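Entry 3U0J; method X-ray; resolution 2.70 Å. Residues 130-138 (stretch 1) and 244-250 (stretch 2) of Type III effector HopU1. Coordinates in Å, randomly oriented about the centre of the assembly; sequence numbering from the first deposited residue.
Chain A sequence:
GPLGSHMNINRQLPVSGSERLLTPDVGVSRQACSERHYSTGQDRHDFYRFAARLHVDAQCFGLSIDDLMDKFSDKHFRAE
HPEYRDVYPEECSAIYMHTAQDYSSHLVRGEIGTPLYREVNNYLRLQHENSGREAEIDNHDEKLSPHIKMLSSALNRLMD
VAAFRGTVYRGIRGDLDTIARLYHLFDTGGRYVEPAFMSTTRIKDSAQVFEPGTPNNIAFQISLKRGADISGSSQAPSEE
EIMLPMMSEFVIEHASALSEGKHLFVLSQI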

# COMPACT_ATOMS: atom_id res chain seq x y z
N ASN A 130 -0.55 -4.05 -19.34
CA ASN A 130 0.76 -3.44 -19.08
C ASN A 130 1.73 -4.46 -18.55
O ASN A 130 1.35 -5.60 -18.23
CB ASN A 130 0.65 -2.35 -18.01
CG ASN A 130 -0.23 -1.20 -18.43
OD1 ASN A 130 -0.15 -0.12 -17.86
ND2 ASN A 130 -1.06 -1.42 -19.44
N SER A 131 2.99 -4.05 -18.44
CA SER A 131 3.99 -4.79 -17.68
C SER A 131 3.63 -4.70 -16.19
O SER A 131 4.09 -5.51 -15.37
CB SER A 131 5.40 -4.23 -17.93
OG SER A 131 5.43 -2.81 -17.83
N GLY A 132 2.79 -3.73 -15.86
CA GLY A 132 2.44 -3.46 -14.48
C GLY A 132 3.48 -2.58 -13.81
O GLY A 132 3.33 -2.18 -12.66
N ARG A 133 4.55 -2.28 -14.55
CA ARG A 133 5.65 -1.46 -14.04
C ARG A 133 5.47 0.05 -14.28
O ARG A 133 4.57 0.46 -15.02
CB ARG A 133 6.98 -1.97 -14.58
CG ARG A 133 7.32 -3.37 -14.08
CD ARG A 133 8.78 -3.68 -14.31
NE ARG A 133 9.26 -4.77 -13.46
CZ ARG A 133 8.97 -6.06 -13.64
NH1 ARG A 133 8.17 -6.42 -14.64
NH2 ARG A 133 9.46 -6.98 -12.81
N GLU A 134 6.33 0.85 -13.65
CA GLU A 134 6.22 2.32 -13.70
C GLU A 134 6.63 2.89 -15.05
O GLU A 134 6.42 4.07 -15.32
CB GLU A 134 7.06 3.00 -12.61
CG GLU A 134 6.52 2.91 -11.19
CD GLU A 134 7.41 3.64 -10.20
OE1 GLU A 134 7.99 4.68 -10.59
OE2 GLU A 134 7.55 3.17 -9.04
N ALA A 135 7.23 2.05 -15.90
CA ALA A 135 7.51 2.46 -17.27
C ALA A 135 6.20 2.65 -18.05
O ALA A 135 6.15 3.37 -19.05
CB ALA A 135 8.41 1.45 -17.95
N GLU A 136 5.14 2.01 -17.58
CA GLU A 136 3.85 2.01 -18.28
C GLU A 136 2.65 2.48 -17.44
O GLU A 136 1.53 2.04 -17.70
CB GLU A 136 3.57 0.61 -18.88
CG GLU A 136 4.35 0.28 -20.16
CD GLU A 136 4.13 -1.14 -20.69
OE1 GLU A 136 2.98 -1.52 -21.02
OE2 GLU A 136 5.14 -1.89 -20.81
N ILE A 137 2.85 3.37 -16.47
CA ILE A 137 1.75 3.81 -15.59
C ILE A 137 0.69 4.66 -16.30
O ILE A 137 -0.41 4.87 -15.77
CB ILE A 137 2.21 4.63 -14.35
CG1 ILE A 137 3.71 4.57 -14.15
CG2 ILE A 137 1.48 4.16 -13.07
CD1 ILE A 137 4.10 4.90 -12.72
N ASP A 138 1.01 5.15 -17.50
CA ASP A 138 0.05 5.96 -18.24
C ASP A 138 -0.77 5.13 -19.23
O ASP A 138 -1.39 5.67 -20.15
CB ASP A 138 0.72 7.16 -18.90
CG ASP A 138 0.61 8.44 -18.06
OD1 ASP A 138 -0.41 9.16 -18.21
OD2 ASP A 138 1.54 8.72 -17.26
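Stretch 2 (244-250) LPMMSEF

Stretch 2 meets stretch 1 mainly through the side chains of Met246 and Met247. The two stretches belong to one chain but are far apart in sequence. Stretch 1 has no regular helix or strand. Stretch 2 starts as loop, with Met247 at positive phi (60°), and becomes strand at Ser248. The nearest CA atoms, Arg133 CA and Met247 CA, are 6.2 Å apart. The stretches run in roughly opposite directions. No direct hydrogen bond joins the stretches.

Asn130 makes no contact. Ser131 makes one light contact: Ser131 O lies 3.9 Å from Met247 CE. Its OG accepts a weak hydrogen bond from Arg133 N (3.4 Å), within stretch 1.

Gly132 is buried, and both methionines pack on its carbonyl. Gly132 O is 3.4 Å from Met246 CE and 3.5 Å from Met247 CG. Its phi of 83° suits glycine. A CB here would jam against the preceding carbonyl O and would lie 2.9 Å from Met247 CE.

Arg133 directs its CA-to-CB bond away, but its end comes nearer. Arg133 CG lies 4.0 Å from Met247 CG. Farther out, Arg133 NH2 forms a salt bridge with Glu249 OE1 at 3.0 Å. The carboxylate oxygen sits at the guanidinium edge, near its plane.

Glu134 reaches back along stretch 2. Its CG is 4.0 Å from Met246 CE, and its OE2 is 3.9 Å from Pro245 CB. Water 2 bridges polar groups here, donating to Glu134 OE2 (2.8 Å) and Met246 O (3.0 Å). Water 1 accepts from Met246 N (2.8 Å) and donates weakly to Glu134 OE2 (3.5 Å).

Ala135 and Glu136 make no contact. Glu136 N donates a hydrogen bond to Arg133 O at 3.0 Å, which closes a turn. Ile137 then brings CG2 to 4.2 Å from Met246 CE, an apolar contact. Asp138 is out of reach.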

# COMPACT_ATOMS: atom_id res chain seq x y z
N LEU A 244 5.33 -0.53 -0.36
CA LEU A 244 6.22 -0.73 -1.50
C LEU A 244 5.58 -0.27 -2.79
O LEU A 244 4.38 -0.33 -2.93
CB LEU A 244 6.59 -2.21 -1.66
CG LEU A 244 7.56 -2.84 -0.66
CD1 LEU A 244 8.51 -1.80 -0.16
CD2 LEU A 244 6.80 -3.39 0.50
N PRO A 245 6.39 0.16 -3.77
CA PRO A 245 5.88 0.51 -5.10
C PRO A 245 5.29 -0.70 -5.81
O PRO A 245 5.69 -1.82 -5.49
CB PRO A 245 7.13 0.97 -5.85
CG PRO A 245 8.16 1.25 -4.80
CD PRO A 245 7.86 0.32 -3.68
N MET A 246 4.39 -0.49 -6.78
CA MET A 246 3.88 -1.56 -7.64
C MET A 246 4.99 -2.53 -8.08
O MET A 246 6.15 -2.12 -8.25
CB MET A 246 3.22 -0.98 -8.89
CG MET A 246 1.97 -0.16 -8.67
SD MET A 246 1.48 0.66 -10.20
CE MET A 246 3.05 0.84 -11.03
N MET A 247 4.64 -3.80 -8.28
CA MET A 247 5.58 -4.79 -8.83
C MET A 247 6.84 -5.01 -8.00
O MET A 247 7.94 -5.15 -8.55
CB MET A 247 5.97 -4.46 -10.27
CG MET A 247 4.96 -4.97 -11.29
SD MET A 247 4.67 -6.75 -11.20
CE MET A 247 3.00 -6.82 -11.81
N SER A 248 6.68 -5.04 -6.68
CA SER A 248 7.77 -5.41 -5.80
C SER A 248 8.04 -6.90 -5.90
O SER A 248 7.11 -7.72 -6.04
CB SER A 248 7.45 -5.04 -4.37
OG SER A 248 6.39 -5.84 -3.91
N GLU A 249 9.31 -7.26 -5.82
CA GLU A 249 9.76 -8.61 -6.13
C GLU A 249 10.60 -9.16 -4.99
O GLU A 249 11.48 -8.45 -4.48
CB GLU A 249 10.59 -8.53 -7.41
CG GLU A 249 10.43 -9.69 -8.35
CD GLU A 249 10.56 -9.30 -9.81
OE1 GLU A 249 10.31 -8.12 -10.17
OE2 GLU A 249 10.91 -10.20 -10.61
N PHE A 250 10.35 -10.41 -4.58
CA PHE A 250 11.08 -11.02 -3.45
C PHE A 250 11.59 -12.44 -3.67
O PHE A 250 10.96 -13.25 -4.34
CB PHE A 250 10.24 -11.00 -2.16
CG PHE A 250 9.66 -9.65 -1.84
CD1 PHE A 250 10.34 -8.77 -1.01
CD2 PHE A 250 8.45 -9.26 -2.40
CE1 PHE A 250 9.81 -7.53 -0.73
CE2 PHE A 250 7.92 -8.02 -2.12
CZ PHE A 250 8.61 -7.15 -1.29
O HOH W 1 4.56 2.15 -7.65
O HOH W 2 7.51 0.36 -9.27